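Local coordinates for protein insecticidal Delta-Endotoxin Cry8Ea1 (Bacillus Thuringiensis, PDB 3EB7) that kills the larvae of an underground beetle pest, probably by binding midgut cells and opening pores in their membranes as other three-domain Cry toxins do, at residues V419-R423 / N424-P428; F159-T162 / A163-Y167; M52-V55 / E56-N60. All blocks are in the same frame, centred on the assembly; numbering follows the deposited sequence.

Interaction 1 of 3, residues V419-R423 / N424-P428; sequences VTFIR and NPDVP
I422 and V427 form the antiparallel hydrogen-bonded pair that closes this beta hairpin. I422 N donates to V427 O at 3.0 Å and V427 N returns a bond to I422 O at 2.9 Å. The same V427 O also takes a CA-H...O contact from F421 CA at 3.5 Å. Next along the strands, F421 and P428 are a non-hydrogen-bonded pair with CA atoms 4.2 Å apart. With its CG anti to the backbone N (chi1 -173°), the F421 ring runs along the opposing strand: CD1 lies 3.6 Å from P428 N, and CZ reaches D426 CB at 3.6 Å. P428 CB meets the ring edge in plane. At the turn, which holds a cis peptide bond before P425, R423 folds back so that its NH1 makes a salt bridge to D426 OD2 at 2.9 Å, although the hydrogen bond within it is bent and weak.

Further out, K300 forms a second salt bridge to D426 OD2, T322 accepts from R423 NH2, and W301 stacks on F421. On the other face, I422 and V427 both pack against W256. A single carboxylate oxygen thus serves two cationic side chains, which would probably favour the ionised form of D426. The salt bridge to K300 links the turn to strand 296-310 by charge, beside the apolar packing of F421.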
loop_
_atom_site.group_PDB
_atom_site.type_symbol
_atom_site.label_atom_id
_atom_site.label_comp_id
_atom_site.label_asym_id
_atom_site.label_seq_id
_atom_site.Cartn_x
_atom_site.Cartn_y
_atom_site.Cartn_z
ATOM N N VAL A 419 -6.625 0.257 -16.399
ATOM C CA VAL A 419 -6.244 -0.787 -17.342
ATOM C C VAL A 419 -5.293 -0.224 -18.414
ATOM O O VAL A 419 -5.627 0.744 -19.123
ATOM C CB VAL A 419 -7.486 -1.379 -18.067
ATOM C CG1 VAL A 419 -7.127 -2.674 -18.779
ATOM C CG2 VAL A 419 -8.662 -1.650 -17.085
ATOM N N THR A 420 -4.108 -0.840 -18.530
ATOM C CA THR A 420 -3.169 -0.589 -19.628
ATOM C C THR A 420 -3.120 -1.820 -20.535
ATOM O O THR A 420 -3.696 -2.856 -20.211
ATOM C CB THR A 420 -1.776 -0.257 -19.115
ATOM O OG1 THR A 420 -1.291 -1.363 -18.328
ATOM C CG2 THR A 420 -1.856 1.006 -18.247
ATOM N N PHE A 421 -2.437 -1.723 -21.667
ATOM C CA PHE A 421 -2.616 -2.732 -22.694
ATOM C C PHE A 421 -1.436 -2.708 -23.654
ATOM O O PHE A 421 -0.838 -1.648 -23.861
ATOM C CB PHE A 421 -3.962 -2.438 -23.399
ATOM C CG PHE A 421 -4.411 -3.473 -24.404
ATOM C CD1 PHE A 421 -5.081 -4.618 -24.004
ATOM C CD2 PHE A 421 -4.255 -3.243 -25.763
ATOM C CE1 PHE A 421 -5.507 -5.582 -24.953
ATOM C CE2 PHE A 421 -4.690 -4.185 -26.712
ATOM C CZ PHE A 421 -5.316 -5.351 -26.309
ATOM N N ILE A 422 -1.068 -3.878 -24.188
ATOM C CA ILE A 422 -0.228 -3.976 -25.382
ATOM C C ILE A 422 -0.970 -4.830 -26.406
ATOM O O ILE A 422 -1.846 -5.611 -26.037
ATOM C CB ILE A 422 1.181 -4.623 -25.099
ATOM C CG1 ILE A 422 1.028 -6.070 -24.607
ATOM C CG2 ILE A 422 1.963 -3.801 -24.107
ATOM C CD1 ILE A 422 2.334 -6.820 -24.336
ATOM N N ARG A 423 -0.579 -4.697 -27.673
ATOM C CA ARG A 423 -1.095 -5.465 -28.815
ATOM C C ARG A 423 -0.083 -6.520 -29.241
ATOM O O ARG A 423 1.109 -6.342 -29.021
ATOM C CB ARG A 423 -1.307 -4.539 -30.021
ATOM C CG ARG A 423 -2.744 -4.013 -30.213
ATOM C CD ARG A 423 -3.658 -5.142 -30.595
ATOM N NE ARG A 423 -4.413 -4.845 -31.789
ATOM C CZ ARG A 423 -5.108 -5.729 -32.502
ATOM N NH1 ARG A 423 -5.180 -7.027 -32.168
ATOM N NH2 ARG A 423 -5.732 -5.277 -33.578
ATOM N N ASN A 424 -0.566 -7.597 -29.888
ATOM C CA ASN A 424 0.277 -8.670 -30.452
ATOM C C ASN A 424 1.493 -8.984 -29.625
ATOM O O ASN A 424 2.601 -8.593 -30.021
ATOM C CB ASN A 424 0.802 -8.330 -31.854
ATOM C CG ASN A 424 -0.228 -7.704 -32.739
ATOM O OD1 ASN A 424 0.123 -6.867 -33.590
ATOM N ND2 ASN A 424 -1.500 -8.088 -32.570
ATOM N N PRO A 425 1.308 -9.706 -28.503
ATOM C CA PRO A 425 0.020 -10.281 -28.062
ATOM C C PRO A 425 -0.919 -9.255 -27.357
ATOM O O PRO A 425 -0.435 -8.298 -26.749
ATOM C CB PRO A 425 0.456 -11.380 -27.110
ATOM C CG PRO A 425 1.725 -10.850 -26.515
ATOM C CD PRO A 425 2.397 -10.010 -27.568
ATOM N N ASP A 426 -2.237 -9.450 -27.472
ATOM C CA ASP A 426 -3.239 -8.514 -26.922
ATOM C C ASP A 426 -3.416 -8.811 -25.442
ATOM O O ASP A 426 -4.137 -9.763 -25.053
ATOM C CB ASP A 426 -4.571 -8.637 -27.670
ATOM C CG ASP A 426 -4.428 -8.386 -29.187
ATOM O OD1 ASP A 426 -3.525 -7.610 -29.595
ATOM O OD2 ASP A 426 -5.225 -8.946 -29.983
ATOM N N VAL A 427 -2.689 -8.050 -24.629
ATOM C CA VAL A 427 -2.616 -8.307 -23.210
ATOM C C VAL A 427 -2.843 -7.042 -22.349
ATOM O O VAL A 427 -2.027 -6.124 -22.369
ATOM C CB VAL A 427 -1.257 -8.982 -22.792
ATOM C CG1 VAL A 427 -1.265 -9.301 -21.326
ATOM C CG2 VAL A 427 -0.976 -10.242 -23.577
ATOM N N PRO A 428 -3.958 -7.012 -21.593
ATOM C CA PRO A 428 -4.211 -5.963 -20.587
ATOM C C PRO A 428 -3.533 -6.195 -19.232
ATOM O O PRO A 428 -3.215 -7.335 -18.861
ATOM C CB PRO A 428 -5.746 -5.967 -20.436
ATOM C CG PRO A 428 -6.236 -7.332 -20.970
ATOM C CD PRO A 428 -5.073 -7.995 -21.700
#

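Interaction 2 of 3, residues F159-T162 / A163-Y167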
loop_
_atom_site.group_PDB
_atom_site.type_symbol
_atom_site.label_atom_id
_atom_site.label_comp_id
_atom_site.label_asym_id
_atom_site.label_seq_id
_atom_site.Cartn_x
_atom_site.Cartn_y
_atom_site.Cartn_z
ATOM N N PHE A 159 7.245 1.389 35.601
ATOM C CA PHE A 159 8.515 1.784 35.016
ATOM C C PHE A 159 8.833 3.198 35.473
ATOM O O PHE A 159 7.925 4.003 35.716
ATOM C CB PHE A 159 8.498 1.715 33.493
ATOM C CG PHE A 159 8.630 0.328 32.947
ATOM C CD1 PHE A 159 7.630 -0.205 32.132
ATOM C CD2 PHE A 159 9.761 -0.443 33.220
ATOM C CE1 PHE A 159 7.730 -1.491 31.596
ATOM C CE2 PHE A 159 9.888 -1.740 32.691
ATOM C CZ PHE A 159 8.867 -2.269 31.878
ATOM N N SER A 160 10.126 3.487 35.623
ATOM C CA SER A 160 10.563 4.841 35.905
ATOM C C SER A 160 10.456 5.670 34.637
ATOM O O SER A 160 10.346 5.135 33.516
ATOM C CB SER A 160 11.992 4.864 36.472
ATOM O OG SER A 160 12.934 4.302 35.578
ATOM N N THR A 161 10.468 6.977 34.829
ATOM C CA THR A 161 10.526 7.915 33.730
ATOM C C THR A 161 11.748 7.646 32.848
ATOM O O THR A 161 11.652 7.672 31.656
ATOM C CB THR A 161 10.448 9.375 34.246
ATOM O OG1 THR A 161 9.172 9.570 34.898
ATOM C CG2 THR A 161 10.574 10.385 33.068
ATOM N N THR A 162 12.886 7.354 33.442
ATOM C CA THR A 162 14.073 6.961 32.670
ATOM C C THR A 162 13.858 5.723 31.746
ATOM O O THR A 162 14.137 5.809 30.560
ATOM C CB THR A 162 15.333 6.807 33.599
ATOM O OG1 THR A 162 15.559 8.043 34.294
ATOM C CG2 THR A 162 16.581 6.470 32.799
ATOM N N ALA A 163 13.368 4.607 32.285
ATOM C CA ALA A 163 13.022 3.406 31.494
ATOM C C ALA A 163 12.066 3.722 30.336
ATOM O O ALA A 163 12.317 3.349 29.197
ATOM C CB ALA A 163 12.424 2.301 32.396
ATOM N N ILE A 164 10.995 4.442 30.645
ATOM C CA ILE A 164 9.961 4.832 29.691
ATOM C C ILE A 164 10.520 5.695 28.560
ATOM O O ILE A 164 10.238 5.446 27.375
ATOM C CB ILE A 164 8.780 5.505 30.421
ATOM C CG1 ILE A 164 8.090 4.453 31.289
ATOM C CG2 ILE A 164 7.747 6.105 29.419
ATOM C CD1 ILE A 164 7.064 5.030 32.314
ATOM N N ASN A 165 11.329 6.688 28.919
ATOM C CA ASN A 165 12.020 7.489 27.918
ATOM C C ASN A 165 12.999 6.688 27.082
ATOM O O ASN A 165 13.092 6.909 25.891
ATOM C CB ASN A 165 12.718 8.697 28.555
ATOM C CG ASN A 165 11.732 9.816 28.922
ATOM O OD1 ASN A 165 10.646 9.946 28.340
ATOM N ND2 ASN A 165 12.115 10.621 29.908
ATOM N N ASN A 166 13.734 5.773 27.704
ATOM C CA ASN A 166 14.644 4.896 26.973
ATOM C C ASN A 166 13.899 4.049 25.927
ATOM O O ASN A 166 14.373 3.917 24.792
ATOM C CB ASN A 166 15.399 3.979 27.934
ATOM C CG ASN A 166 16.469 4.708 28.726
ATOM O OD1 ASN A 166 16.899 5.817 28.349
ATOM N ND2 ASN A 166 16.896 4.103 29.846
ATOM N N TYR A 167 12.751 3.489 26.332
ATOM C CA TYR A 167 11.902 2.681 25.456
ATOM C C TYR A 167 11.388 3.528 24.301
ATOM O O TYR A 167 11.404 3.089 23.155
ATOM C CB TYR A 167 10.723 2.075 26.229
ATOM C CG TYR A 167 11.052 0.858 27.077
ATOM C CD1 TYR A 167 11.766 -0.218 26.535
ATOM C CD2 TYR A 167 10.632 0.772 28.411
ATOM C CE1 TYR A 167 12.083 -1.321 27.281
ATOM C CE2 TYR A 167 10.949 -0.355 29.194
ATOM C CZ TYR A 167 11.665 -1.401 28.608
ATOM O OH TYR A 167 11.976 -2.539 29.318
#
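F159, the residue before the N-cap, leans over I164, A163 and Y167 of the first turns of helix 161-191. Its CB touches I164 CG1 at 3.5 Å, with I164 CD1 slightly farther off. Beyond CG, which lies anti to the carbonyl carbon (chi1 -78°), the ring passes the helix start: CD2 meets the methyl CB of A163 at 3.9 Å, and at the far end CE2 and CZ both approach Y167 CE2, CZ at 3.9 Å. That tyrosine carbon stands over one face of the phenyl ring, offset toward its rim, and the two rings make a T-shaped pair with planes at 72° and centroids 5.3 Å apart, Y167 presenting its edge. Y167 OH lies 4.0 Å from both F159 CE2 and F159 CZ.

Next along the chain, S160 is the N-cap. Its OG accepts a weak but straight bond from A163 N at 3.3 Å, and its carbonyl receives I164 N at 3.0 Å. T161 O and T162 O take N165 N and N166 N in turn, continuing the helical pattern. T161 CG2 lies beside N165 ND2, whereas the amide oxygen of N165 receives a hydrogen bond from R228.

In the helical N-terminal domain, F159 rests on R106 and E110 of helix 99-119, and Y167 touches both that helix, where F109 meets it edge-to-face, and L147 and A150 of helix 133-153.

Interaction 3 of 3, residues M52-V55 / E56-N60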
loop_
_atom_site.group_PDB
_atom_site.type_symbol
_atom_site.label_atom_id
_atom_site.label_comp_id
_atom_site.label_asym_id
_atom_site.label_seq_id
_atom_site.Cartn_x
_atom_site.Cartn_y
_atom_site.Cartn_z
ATOM N N MET A 52 9.126 -17.026 4.240
ATOM C CA MET A 52 10.409 -17.347 3.635
ATOM C C MET A 52 10.211 -17.972 2.259
ATOM O O MET A 52 10.853 -17.568 1.273
ATOM C CB MET A 52 11.201 -18.298 4.525
ATOM C CG MET A 52 11.584 -17.725 5.847
ATOM S SD MET A 52 12.659 -18.909 6.744
ATOM C CE MET A 52 12.754 -18.090 8.350
ATOM N N GLU A 53 9.316 -18.946 2.188
ATOM C CA GLU A 53 8.981 -19.591 0.921
ATOM C C GLU A 53 8.506 -18.595 -0.140
ATOM O O GLU A 53 8.867 -18.700 -1.327
ATOM C CB GLU A 53 7.948 -20.703 1.137
ATOM C CG GLU A 53 8.462 -21.842 2.028
ATOM C CD GLU A 53 7.442 -22.990 2.209
ATOM O OE1 GLU A 53 6.331 -22.948 1.640
ATOM O OE2 GLU A 53 7.744 -23.957 2.940
ATOM N N GLN A 54 7.698 -17.638 0.282
ATOM C CA GLN A 54 7.260 -16.558 -0.609
ATOM C C GLN A 54 8.428 -15.859 -1.325
ATOM O O GLN A 54 8.507 -15.846 -2.534
ATOM C CB GLN A 54 6.442 -15.518 0.184
ATOM C CG GLN A 54 6.042 -14.345 -0.653
ATOM C CD GLN A 54 5.584 -13.149 0.172
ATOM O OE1 GLN A 54 4.784 -12.340 -0.309
ATOM N NE2 GLN A 54 6.073 -13.035 1.405
ATOM N N VAL A 55 9.339 -15.270 -0.561
ATOM C CA VAL A 55 10.360 -14.425 -1.167
ATOM C C VAL A 55 11.386 -15.310 -1.890
ATOM O O VAL A 55 11.885 -14.927 -2.918
ATOM C CB VAL A 55 10.934 -13.421 -0.135
ATOM C CG1 VAL A 55 11.853 -12.368 -0.801
ATOM C CG2 VAL A 55 9.756 -12.689 0.565
ATOM N N GLU A 56 11.663 -16.510 -1.371
ATOM C CA GLU A 56 12.505 -17.490 -2.086
ATOM C C GLU A 56 11.940 -17.834 -3.465
ATOM O O GLU A 56 12.683 -17.910 -4.447
ATOM C CB GLU A 56 12.740 -18.766 -1.257
ATOM C CG GLU A 56 13.643 -18.599 0.009
ATOM C CD GLU A 56 13.680 -19.916 0.848
ATOM O OE1 GLU A 56 14.747 -20.589 0.926
ATOM O OE2 GLU A 56 12.610 -20.309 1.404
ATOM N N ALA A 57 10.631 -18.061 -3.541
ATOM C CA ALA A 57 9.961 -18.249 -4.836
ATOM C C ALA A 57 10.043 -16.987 -5.761
ATOM O O ALA A 57 10.208 -17.125 -6.947
ATOM C CB ALA A 57 8.491 -18.713 -4.637
ATOM N N LEU A 58 9.928 -15.781 -5.212
ATOM C CA LEU A 58 9.903 -14.539 -6.020
ATOM C C LEU A 58 11.258 -14.239 -6.652
ATOM O O LEU A 58 11.333 -13.729 -7.764
ATOM C CB LEU A 58 9.480 -13.330 -5.158
ATOM C CG LEU A 58 8.006 -13.226 -4.732
ATOM C CD1 LEU A 58 7.801 -11.999 -3.871
ATOM C CD2 LEU A 58 7.095 -13.168 -5.930
ATOM N N ILE A 59 12.322 -14.554 -5.919
ATOM C CA ILE A 59 13.674 -14.255 -6.352
ATOM C C ILE A 59 14.476 -15.477 -6.836
ATOM O O ILE A 59 15.547 -15.323 -7.405
ATOM C CB ILE A 59 14.454 -13.538 -5.224
ATOM C CG1 ILE A 59 14.720 -14.490 -4.053
ATOM C CG2 ILE A 59 13.722 -12.215 -4.845
ATOM C CD1 ILE A 59 15.593 -13.914 -2.965
ATOM N N ASN A 60 13.967 -16.683 -6.582
ATOM C CA ASN A 60 14.627 -17.904 -7.006
ATOM C C ASN A 60 15.979 -18.072 -6.320
ATOM O O ASN A 60 16.959 -18.453 -6.960
ATOM C CB ASN A 60 14.773 -17.924 -8.534
ATOM C CG ASN A 60 14.900 -19.347 -9.105
ATOM O OD1 ASN A 60 14.563 -20.341 -8.446
ATOM N ND2 ASN A 60 15.390 -19.441 -10.347
#
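M52 and E56 meet one turn apart near the C-terminal end of helix 47-59, a short alpha-helix of the helical N-terminal domain. Main-chain bonds of the i to i+4 kind run through the segment: the N atoms of E56, A57, L58 and I59 donate to the O atoms of M52, E53, Q54 and V55 respectively, over 2.9 to 3.1 Å. The latter two are more bent at the hydrogen, with angles of 144° and 150°. N60 then leaves helical geometry with a positive phi, ending the helix.

Apolar contact between the side chains is sparse, since most of them turn to other parts of the domain. V55 CG1 is 4.5 Å from I59 CG2, and V55 itself packs on M211 of helix 198-220. L58 touches R206 and E210 of that same helix, while M52 extends to A71 and L72 of helix 65-93.

The charged groups likewise find partners beyond the segment: E56 OE1 forms a salt bridge with R68 and accepts from I63 N, and E53 OE1 bonds to S2. E56 carries its chain back over the preceding turn, CG anti to its own carbonyl carbon (chi1 -69°), which brings CG to 3.2 Å from M52 O. E56 OE2 and M52 O, both acceptors, lie 3.3 Å apart without a bond between them.

Interactions 2 and 3 belong to the helical N-terminal domain but to different helices, one at the start of helix 161-191 and the other near the end of helix 47-59, with centres about 40 Å apart. Interaction 1 joins two strands of the beta-rich part of the toxin and lies about 58 Å, centre to centre, from interaction 2, on the opposite side of the chain's centre. It is largely buried, and a salt bridge accompanies its strand pairing. Interaction 2 is a surface contact built on an aromatic pair and a serine cap. Partly buried interaction 3 relies on main-chain bonds, its side chains serving neighbouring helices.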